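Local coordinates for protein probable sensor histidine kinase pdtas (Mycobacterium tuberculosis, PDB 2YKF) that probably autophosphorylates on histidine when cyclic di-GMP signals nutrient shortage, this chain being the GAF and PAS sensor region of the longer kinase, at residues 116-120 / 159-163; 189-195 / 212-217; 203-208 / 220-224. The contacts are given in a common frame with arbitrary orientation. Residues are numbered along the deposited sequence.

Interaction 1: residues 116-120 / 159-163; sequences SPVRF and LAEGT
An edge strand can satisfy a backbone and a side-chain donor with the carbonyls left over in the last turn of a helix, and residues 116-120 and 159-163 illustrate how, through Arg119 N and NH1. Residues 116-120 are in beta conformation, while the helix ending in 159-163 stops at Gly162, whose positive phi (77°) sets up a Schellman motif. In register, the CA atoms of Val118 and Ala160 lie 4.9 Å apart and those of Arg119 and Gly162 4.6 Å. Leu159 O accepts Arg119 N at 3.0 Å with a nearly straight bond; it also receives a weak bond from Gly162 N (3.2 Å). The next carbonyl, Ala160 O, is taken by the side chain of the same arginine: with chi1 at -96° and chi2 and chi3 both t, Arg119 NH1 reaches Ala160 O at 2.7 Å, at the edge of the guanidinium. CA-H...O contacts add to this, Ala160 CA to Pro117 O at 3.3 Å and Gly162 CA to Arg119 O at 3.2 Å. Pro117 CG rests on Ala160 CB (3.8 Å). Val118 turns its backbone polar groups the other way, to Val125 and Ala126. Glu161 OE2 forms a salt bridge with Arg157, and OE1 accepts a hydrogen bond from Ala270 N. The result is a Schellman-capped helix C terminus docked on the outermost strand of the antiparallel GAF sheet.

Interaction 2: residues 189-195 / 212-217; sequences DGVVSYA and LEGVNL
Val192 and Glu213 bury the most surface, and show how a turn can line edge strand 192-195 of the PAS-like sheet. Residues 212-215 form a type II beta turn, closed by Val215 N to Leu212 O (3.1 Å), with Gly214 taking the positive phi (76°). Val191 and Asn216 form a single antiparallel bridge, a non-hydrogen-bonded pair with CA atoms 4.1 Å apart, flanked by Val192 N to Val215 O (3.0 Å) and Leu217 N to Gly190 O (2.9 Å). Val192 O accepts Gly214 N at 2.8 Å, so Val192 binds the turn through both backbone polar groups. Its side chain (chi1 t) points toward the partner segment, setting CG2 4.2 Å from Leu212 CG and 3.9 Å from Leu217 CD1. At the corner, Ser193 and Tyr194 both face Arg185 in a classic beta bulge; past it, Glu213 (chi1 m, chi2 t) takes over: its OE2 accepts Ala195 N at 3.0 Å, while Ala195 CB meets Leu212 CD2 at 3.8 Å. Asn216 N-caps the following helix through OD1 to Asp219 N. A carboxylate thus stands in for a backbone carbonyl once the two segments diverge, and the ladder continues as a side-chain-to-backbone bond beside an apolar patch.

Interaction 3: residues 203-208 / 220-224; sequences YHRMGL and ATRPL
Two helix ends meet in residues 203-208 and 220-224. The first leaves helical geometry at Gly207 (phi 113°), a Schellman motif in which Leu208 N bonds Tyr203 O (2.8 Å) and Gly207 N bonds His204 O (3.0 Å). In the second, residues 222-224 keep helical phi/psi without the regular bonds, and Leu224 N reaches Thr221 O at 2.8 Å. The backbones remain well separated: the CA atoms of Gly207 and Leu224 lie 6.2 Å apart, those of Leu208 and Ala220 7.3 Å. Side chains therefore fill the gap, above all Leu224, which buries the most surface. In its m, t rotamer it points toward the other segment, bringing CD1 to 4.0 Å from Tyr203 CD2 and to 4.2 Å from both Met206 CB and Leu208 CB, while CD2 lies 3.7 Å from Gly207 C. Leu208 CD1 meets Ala220 CB at 4.2 Å. One direct polar link spans the interface: Tyr203 OH donates to Thr221 OG1 at 2.6 Å, and the threonine is also bonded to Leu217 O, one turn earlier in its helix. On another flank a water donates to Met206 O (2.7 Å) and Leu224 O (3.1 Å), joining the carbonyls of the two helix ends. This is the apolar packing of short helices against the antiparallel sheet of a PAS-like domain: Met206 and Leu224 both touch Ala255 of strand 250-255, Tyr203 rests on Ile280 of strand 272-282, and beside them Arg205 and His204 bind Asp71 of the second subunit.

In the fold
From the N terminus, the chain first builds the GAF domain, where interaction 1 closes a loop of 38 residues by bringing the end of helix 143-161 back to edge strand 114-120. Only afterwards does the PAS-like region begin, so interaction 1 stands in series with the other two, its centre about 28 Å from that of interaction 2 and about 36 Å from that of interaction 3. Those two cross: segment 203-208 falls inside the loop closed by interaction 2, and segment 212-217 inside that closed by interaction 3. They also touch, as Tyr203 packs on Leu212 and Leu217, so that, through segment 212-217, strand 192-195 is tied to helices 197-205 and 217-221.

Interaction 1: residues 116-120 / 159-163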
loop_
_atom_site.group_PDB
_atom_site.type_symbol
_atom_site.label_atom_id
_atom_site.label_comp_id
_atom_site.label_asym_id
_atom_site.label_seq_id
_atom_site.Cartn_x
_atom_site.Cartn_y
_atom_site.Cartn_z
ATOM N N SER A 116 -10.699 10.689 19.246
ATOM C CA SER A 116 -9.889 9.974 20.245
ATOM C C SER A 116 -8.569 10.649 20.569
ATOM O O SER A 116 -7.920 11.265 19.705
ATOM C CB SER A 116 -9.693 8.523 19.856
ATOM O OG SER A 116 -9.118 8.442 18.592
ATOM N N PRO A 117 -8.126 10.495 21.812
ATOM C CA PRO A 117 -6.923 11.148 22.212
ATOM C C PRO A 117 -5.638 10.364 21.908
ATOM O O PRO A 117 -5.633 9.138 21.861
ATOM C CB PRO A 117 -7.075 11.193 23.732
ATOM C CG PRO A 117 -7.784 9.880 24.012
ATOM C CD PRO A 117 -8.799 9.808 22.944
ATOM N N VAL A 118 -4.558 11.101 21.775
ATOM C CA VAL A 118 -3.249 10.539 21.704
ATOM C C VAL A 118 -2.582 10.999 22.997
ATOM O O VAL A 118 -2.442 12.207 23.195
ATOM C CB VAL A 118 -2.482 11.127 20.517
ATOM C CG1 VAL A 118 -1.037 10.594 20.467
ATOM C CG2 VAL A 118 -3.207 10.804 19.175
ATOM N N ARG A 119 -2.196 10.051 23.857
ATOM C CA ARG A 119 -1.469 10.359 25.115
ATOM C C ARG A 119 0.011 10.141 25.008
ATOM O O ARG A 119 0.506 9.209 24.242
ATOM C CB ARG A 119 -1.994 9.551 26.283
ATOM C CG ARG A 119 -2.993 10.319 27.061
ATOM C CD ARG A 119 -3.527 9.590 28.342
ATOM N NE ARG A 119 -4.831 10.199 28.681
ATOM C CZ ARG A 119 -6.014 9.876 28.132
ATOM N NH1 ARG A 119 -6.109 8.914 27.211
ATOM N NH2 ARG A 119 -7.127 10.514 28.499
ATOM N N PHE A 120 0.732 11.035 25.698
ATOM C CA PHE A 120 2.133 10.900 25.925
ATOM C C PHE A 120 2.500 11.451 27.320
ATOM O O PHE A 120 2.135 12.575 27.691
ATOM C CB PHE A 120 2.941 11.663 24.889
ATOM C CG PHE A 120 4.420 11.531 25.094
ATOM C CD1 PHE A 120 5.089 10.375 24.667
ATOM C CD2 PHE A 120 5.126 12.494 25.798
ATOM C CE1 PHE A 120 6.465 10.231 24.883
ATOM C CE2 PHE A 120 6.503 12.350 26.022
ATOM C CZ PHE A 120 7.157 11.204 25.560
ATOM N N LEU A 159 -3.016 4.069 21.309
ATOM C CA LEU A 159 -2.737 5.502 21.143
ATOM C C LEU A 159 -3.246 6.299 22.375
ATOM O O LEU A 159 -2.541 7.192 22.875
ATOM C CB LEU A 159 -3.434 6.044 19.886
ATOM C CG LEU A 159 -2.632 5.668 18.624
ATOM C CD1 LEU A 159 -3.556 5.732 17.391
ATOM C CD2 LEU A 159 -1.555 6.701 18.526
ATOM N N ALA A 160 -4.459 5.971 22.816
ATOM C CA ALA A 160 -5.110 6.658 23.963
ATOM C C ALA A 160 -4.371 6.364 25.266
ATOM O O ALA A 160 -4.350 7.211 26.157
ATOM C CB ALA A 160 -6.599 6.286 24.050
ATOM N N GLU A 161 -3.697 5.208 25.351
ATOM C CA GLU A 161 -2.961 4.809 26.546
ATOM C C GLU A 161 -1.530 5.167 26.459
ATOM O O GLU A 161 -0.782 4.906 27.394
ATOM C CB GLU A 161 -3.108 3.286 26.827
ATOM C CG GLU A 161 -4.558 2.961 27.183
ATOM C CD GLU A 161 -4.873 1.485 27.568
ATOM O OE1 GLU A 161 -4.062 0.557 27.313
ATOM O OE2 GLU A 161 -5.990 1.263 28.113
ATOM N N GLY A 162 -1.102 5.713 25.321
ATOM C CA GLY A 162 0.276 6.137 25.181
ATOM C C GLY A 162 1.252 4.981 24.958
ATOM O O GLY A 162 2.444 5.156 25.143
ATOM N N THR A 163 0.765 3.826 24.542
ATOM C CA THR A 163 1.647 2.661 24.311
ATOM C C THR A 163 1.945 2.315 22.825
ATOM O O THR A 163 2.718 1.367 22.526
ATOM C CB THR A 163 1.064 1.419 24.959
ATOM O OG1 THR A 163 -0.279 1.258 24.508
ATOM C CG2 THR A 163 1.064 1.550 26.546
#

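Interaction 2: residues 189-195 / 212-217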
loop_
_atom_site.group_PDB
_atom_site.type_symbol
_atom_site.label_atom_id
_atom_site.label_comp_id
_atom_site.label_asym_id
_atom_site.label_seq_id
_atom_site.Cartn_x
_atom_site.Cartn_y
_atom_site.Cartn_z
ATOM N N ASP A 189 -2.013 -16.726 23.172
ATOM C CA ASP A 189 -1.177 -17.940 23.139
ATOM C C ASP A 189 -0.389 -18.095 21.845
ATOM O O ASP A 189 0.244 -19.104 21.652
ATOM C CB ASP A 189 -2.037 -19.196 23.308
ATOM C CG ASP A 189 -2.791 -19.211 24.635
ATOM O OD1 ASP A 189 -2.230 -18.692 25.644
ATOM O OD2 ASP A 189 -3.946 -19.713 24.648
ATOM N N GLY A 190 -0.446 -17.114 20.955
ATOM C CA GLY A 190 0.315 -17.214 19.703
ATOM C C GLY A 190 -0.405 -18.034 18.644
ATOM O O GLY A 190 0.196 -18.413 17.629
ATOM N N VAL A 191 -1.697 -18.299 18.883
ATOM C CA VAL A 191 -2.595 -19.022 17.936
ATOM C C VAL A 191 -3.243 -18.005 16.985
ATOM O O VAL A 191 -3.683 -16.932 17.434
ATOM C CB VAL A 191 -3.714 -19.856 18.702
ATOM C CG1 VAL A 191 -4.707 -20.503 17.691
ATOM C CG2 VAL A 191 -3.032 -20.908 19.638
ATOM N N VAL A 192 -3.232 -18.315 15.694
ATOM C CA VAL A 192 -3.802 -17.432 14.659
ATOM C C VAL A 192 -5.326 -17.440 14.774
ATOM O O VAL A 192 -5.963 -18.466 14.542
ATOM C CB VAL A 192 -3.391 -17.931 13.239
ATOM C CG1 VAL A 192 -4.073 -17.103 12.122
ATOM C CG2 VAL A 192 -1.868 -17.957 13.059
ATOM N N SER A 193 -5.908 -16.304 15.105
ATOM C CA SER A 193 -7.327 -16.191 15.164
ATOM C C SER A 193 -7.895 -15.687 13.860
ATOM O O SER A 193 -9.070 -15.968 13.546
ATOM C CB SER A 193 -7.729 -15.319 16.350
ATOM O OG SER A 193 -7.595 -13.932 16.036
ATOM N N TYR A 194 -7.058 -15.009 13.033
ATOM C CA TYR A 194 -7.512 -14.606 11.668
ATOM C C TYR A 194 -6.289 -14.414 10.817
ATOM O O TYR A 194 -5.292 -13.831 11.310
ATOM C CB TYR A 194 -8.327 -13.270 11.678
ATOM C CG TYR A 194 -8.662 -12.826 10.267
ATOM C CD1 TYR A 194 -9.694 -13.458 9.557
ATOM C CD2 TYR A 194 -7.857 -11.886 9.594
ATOM C CE1 TYR A 194 -9.994 -13.111 8.249
ATOM C CE2 TYR A 194 -8.132 -11.526 8.298
ATOM C CZ TYR A 194 -9.191 -12.135 7.628
ATOM O OH TYR A 194 -9.443 -11.809 6.348
ATOM N N ALA A 195 -6.363 -14.922 9.578
ATOM C CA ALA A 195 -5.322 -14.693 8.536
ATOM C C ALA A 195 -6.003 -14.295 7.224
ATOM O O ALA A 195 -6.945 -14.980 6.743
ATOM C CB ALA A 195 -4.455 -15.977 8.336
ATOM N N LEU A 212 -4.020 -21.995 8.333
ATOM C CA LEU A 212 -3.270 -21.161 9.270
ATOM C C LEU A 212 -4.084 -20.877 10.502
ATOM O O LEU A 212 -3.587 -20.949 11.597
ATOM C CB LEU A 212 -2.894 -19.849 8.591
ATOM C CG LEU A 212 -1.687 -19.059 9.042
ATOM C CD1 LEU A 212 -0.499 -19.957 9.438
ATOM C CD2 LEU A 212 -1.357 -18.075 7.868
ATOM N N GLU A 213 -5.341 -20.507 10.303
ATOM C CA GLU A 213 -6.251 -20.242 11.405
ATOM C C GLU A 213 -6.411 -21.421 12.357
ATOM O O GLU A 213 -6.462 -22.565 11.933
ATOM C CB GLU A 213 -7.611 -19.790 10.879
ATOM C CG GLU A 213 -7.577 -18.320 10.495
ATOM C CD GLU A 213 -8.803 -17.832 9.704
ATOM O OE1 GLU A 213 -9.924 -18.432 9.796
ATOM O OE2 GLU A 213 -8.622 -16.819 9.003
ATOM N N GLY A 214 -6.422 -21.108 13.645
ATOM C CA GLY A 214 -6.430 -22.105 14.697
ATOM C C GLY A 214 -5.102 -22.804 14.952
ATOM O O GLY A 214 -5.047 -23.730 15.719
ATOM N N VAL A 215 -4.017 -22.386 14.315
ATOM C CA VAL A 215 -2.733 -23.093 14.523
ATOM C C VAL A 215 -1.797 -22.121 15.219
ATOM O O VAL A 215 -1.898 -20.928 15.019
ATOM C CB VAL A 215 -2.116 -23.592 13.212
ATOM C CG1 VAL A 215 -0.838 -24.379 13.480
ATOM C CG2 VAL A 215 -3.112 -24.484 12.436
ATOM N N ASN A 216 -0.933 -22.649 16.085
ATOM C CA ASN A 216 0.119 -21.882 16.658
ATOM C C ASN A 216 1.031 -21.365 15.522
ATOM O O ASN A 216 1.482 -22.135 14.691
ATOM C CB ASN A 216 0.904 -22.733 17.683
ATOM C CG ASN A 216 2.017 -21.961 18.301
ATOM O OD1 ASN A 216 3.083 -21.848 17.706
ATOM N ND2 ASN A 216 1.752 -21.323 19.465
ATOM N N LEU A 217 1.211 -20.054 15.466
ATOM C CA LEU A 217 1.926 -19.412 14.337
ATOM C C LEU A 217 3.363 -19.906 14.201
ATOM O O LEU A 217 3.776 -20.389 13.123
ATOM C CB LEU A 217 1.898 -17.882 14.469
ATOM C CG LEU A 217 2.628 -17.221 13.272
ATOM C CD1 LEU A 217 1.840 -17.294 11.991
ATOM C CD2 LEU A 217 2.900 -15.830 13.594
HETATM O O HOH W 1 3.022 -18.429 17.697
#

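Interaction 3: residues 203-208 / 220-224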
loop_
_atom_site.group_PDB
_atom_site.type_symbol
_atom_site.label_atom_id
_atom_site.label_comp_id
_atom_site.label_asym_id
_atom_site.label_seq_id
_atom_site.Cartn_x
_atom_site.Cartn_y
_atom_site.Cartn_z
ATOM N N TYR A 203 1.973 -17.551 2.927
ATOM C CA TYR A 203 2.393 -18.835 3.600
ATOM C C TYR A 203 2.373 -20.021 2.636
ATOM O O TYR A 203 3.202 -20.926 2.775
ATOM C CB TYR A 203 1.518 -19.147 4.843
ATOM C CG TYR A 203 2.129 -18.540 6.108
ATOM C CD1 TYR A 203 2.050 -17.143 6.375
ATOM C CD2 TYR A 203 2.845 -19.332 6.984
ATOM C CE1 TYR A 203 2.676 -16.576 7.505
ATOM C CE2 TYR A 203 3.495 -18.762 8.127
ATOM C CZ TYR A 203 3.397 -17.427 8.382
ATOM O OH TYR A 203 4.031 -16.922 9.499
ATOM N N HIS A 204 1.435 -20.056 1.680
ATOM C CA HIS A 204 1.489 -21.138 0.652
ATOM C C HIS A 204 2.748 -21.066 -0.221
ATOM O O HIS A 204 3.396 -22.092 -0.490
ATOM C CB HIS A 204 0.255 -21.103 -0.295
ATOM C CG HIS A 204 -1.010 -21.452 0.371
ATOM N ND1 HIS A 204 -2.231 -21.004 -0.078
ATOM C CD2 HIS A 204 -1.260 -22.205 1.477
ATOM C CE1 HIS A 204 -3.179 -21.438 0.738
ATOM N NE2 HIS A 204 -2.612 -22.176 1.688
ATOM N N ARG A 205 3.118 -19.869 -0.643
ATOM C CA ARG A 205 4.330 -19.728 -1.457
ATOM C C ARG A 205 5.507 -20.183 -0.622
ATOM O O ARG A 205 6.478 -20.709 -1.174
ATOM C CB ARG A 205 4.555 -18.247 -1.878
ATOM C CG ARG A 205 3.506 -17.693 -2.878
ATOM C CD ARG A 205 3.313 -18.795 -4.093
ATOM N NE ARG A 205 1.925 -18.733 -4.104
ATOM C CZ ARG A 205 1.006 -19.579 -3.759
ATOM N NH1 ARG A 205 1.038 -20.935 -3.822
ATOM N NH2 ARG A 205 -0.076 -18.948 -3.645
ATOM N N MET A 206 5.450 -19.908 0.708
ATOM C CA MET A 206 6.538 -20.303 1.627
ATOM C C MET A 206 6.598 -21.831 1.901
ATOM O O MET A 206 7.532 -22.309 2.556
ATOM C CB MET A 206 6.375 -19.587 2.971
ATOM C CG MET A 206 6.762 -18.101 3.049
ATOM S SD MET A 206 5.940 -17.365 4.528
ATOM C CE MET A 206 7.303 -17.650 5.615
ATOM N N GLY A 207 5.568 -22.557 1.474
ATOM C CA GLY A 207 5.491 -24.011 1.608
ATOM C C GLY A 207 4.423 -24.522 2.554
ATOM O O GLY A 207 4.409 -25.688 2.853
ATOM N N LEU A 208 3.576 -23.662 3.112
ATOM C CA LEU A 208 2.499 -24.145 4.060
ATOM C C LEU A 208 1.470 -24.940 3.267
ATOM O O LEU A 208 0.948 -24.425 2.302
ATOM C CB LEU A 208 1.787 -22.981 4.762
ATOM C CG LEU A 208 0.797 -23.346 5.887
ATOM C CD1 LEU A 208 1.555 -23.984 7.032
ATOM C CD2 LEU A 208 -0.075 -22.174 6.367
ATOM N N ALA A 220 3.561 -23.493 12.679
ATOM C CA ALA A 220 3.342 -23.415 11.243
ATOM C C ALA A 220 4.541 -22.786 10.515
ATOM O O ALA A 220 4.851 -23.147 9.370
ATOM C CB ALA A 220 2.121 -22.563 10.986
ATOM N N THR A 221 5.188 -21.821 11.146
ATOM C CA THR A 221 6.161 -20.977 10.435
ATOM C C THR A 221 7.573 -21.543 10.512
ATOM O O THR A 221 8.297 -21.614 9.496
ATOM C CB THR A 221 6.133 -19.545 10.986
ATOM O OG1 THR A 221 4.802 -19.056 10.841
ATOM C CG2 THR A 221 7.062 -18.624 10.171
ATOM N N ARG A 222 7.971 -21.949 11.728
ATOM C CA ARG A 222 9.340 -22.421 11.932
ATOM C C ARG A 222 9.849 -23.431 10.884
ATOM O O ARG A 222 10.924 -23.205 10.345
ATOM C CB ARG A 222 9.577 -22.887 13.379
ATOM C CG ARG A 222 11.059 -22.940 13.722
ATOM C CD ARG A 222 11.297 -23.386 15.146
ATOM N NE ARG A 222 12.729 -23.665 15.206
ATOM C CZ ARG A 222 13.540 -23.212 16.138
ATOM N NH1 ARG A 222 13.078 -22.482 17.169
ATOM N NH2 ARG A 222 14.814 -23.513 16.053
ATOM N N PRO A 223 9.103 -24.526 10.601
ATOM C CA PRO A 223 9.622 -25.506 9.642
ATOM C C PRO A 223 9.814 -24.936 8.222
ATOM O O PRO A 223 10.498 -25.537 7.446
ATOM C CB PRO A 223 8.545 -26.613 9.608
ATOM C CG PRO A 223 7.815 -26.501 10.901
ATOM C CD PRO A 223 7.852 -24.977 11.218
ATOM N N LEU A 224 9.284 -23.751 7.911
ATOM C CA LEU A 224 9.295 -23.291 6.505
ATOM C C LEU A 224 10.509 -22.515 6.251
ATOM O O LEU A 224 10.957 -22.458 5.102
ATOM C CB LEU A 224 8.056 -22.412 6.153
ATOM C CG LEU A 224 6.701 -23.102 6.422
ATOM C CD1 LEU A 224 5.584 -22.108 6.217
ATOM C CD2 LEU A 224 6.505 -24.346 5.555
HETATM O O HOH W 2 9.424 -24.173 2.984
#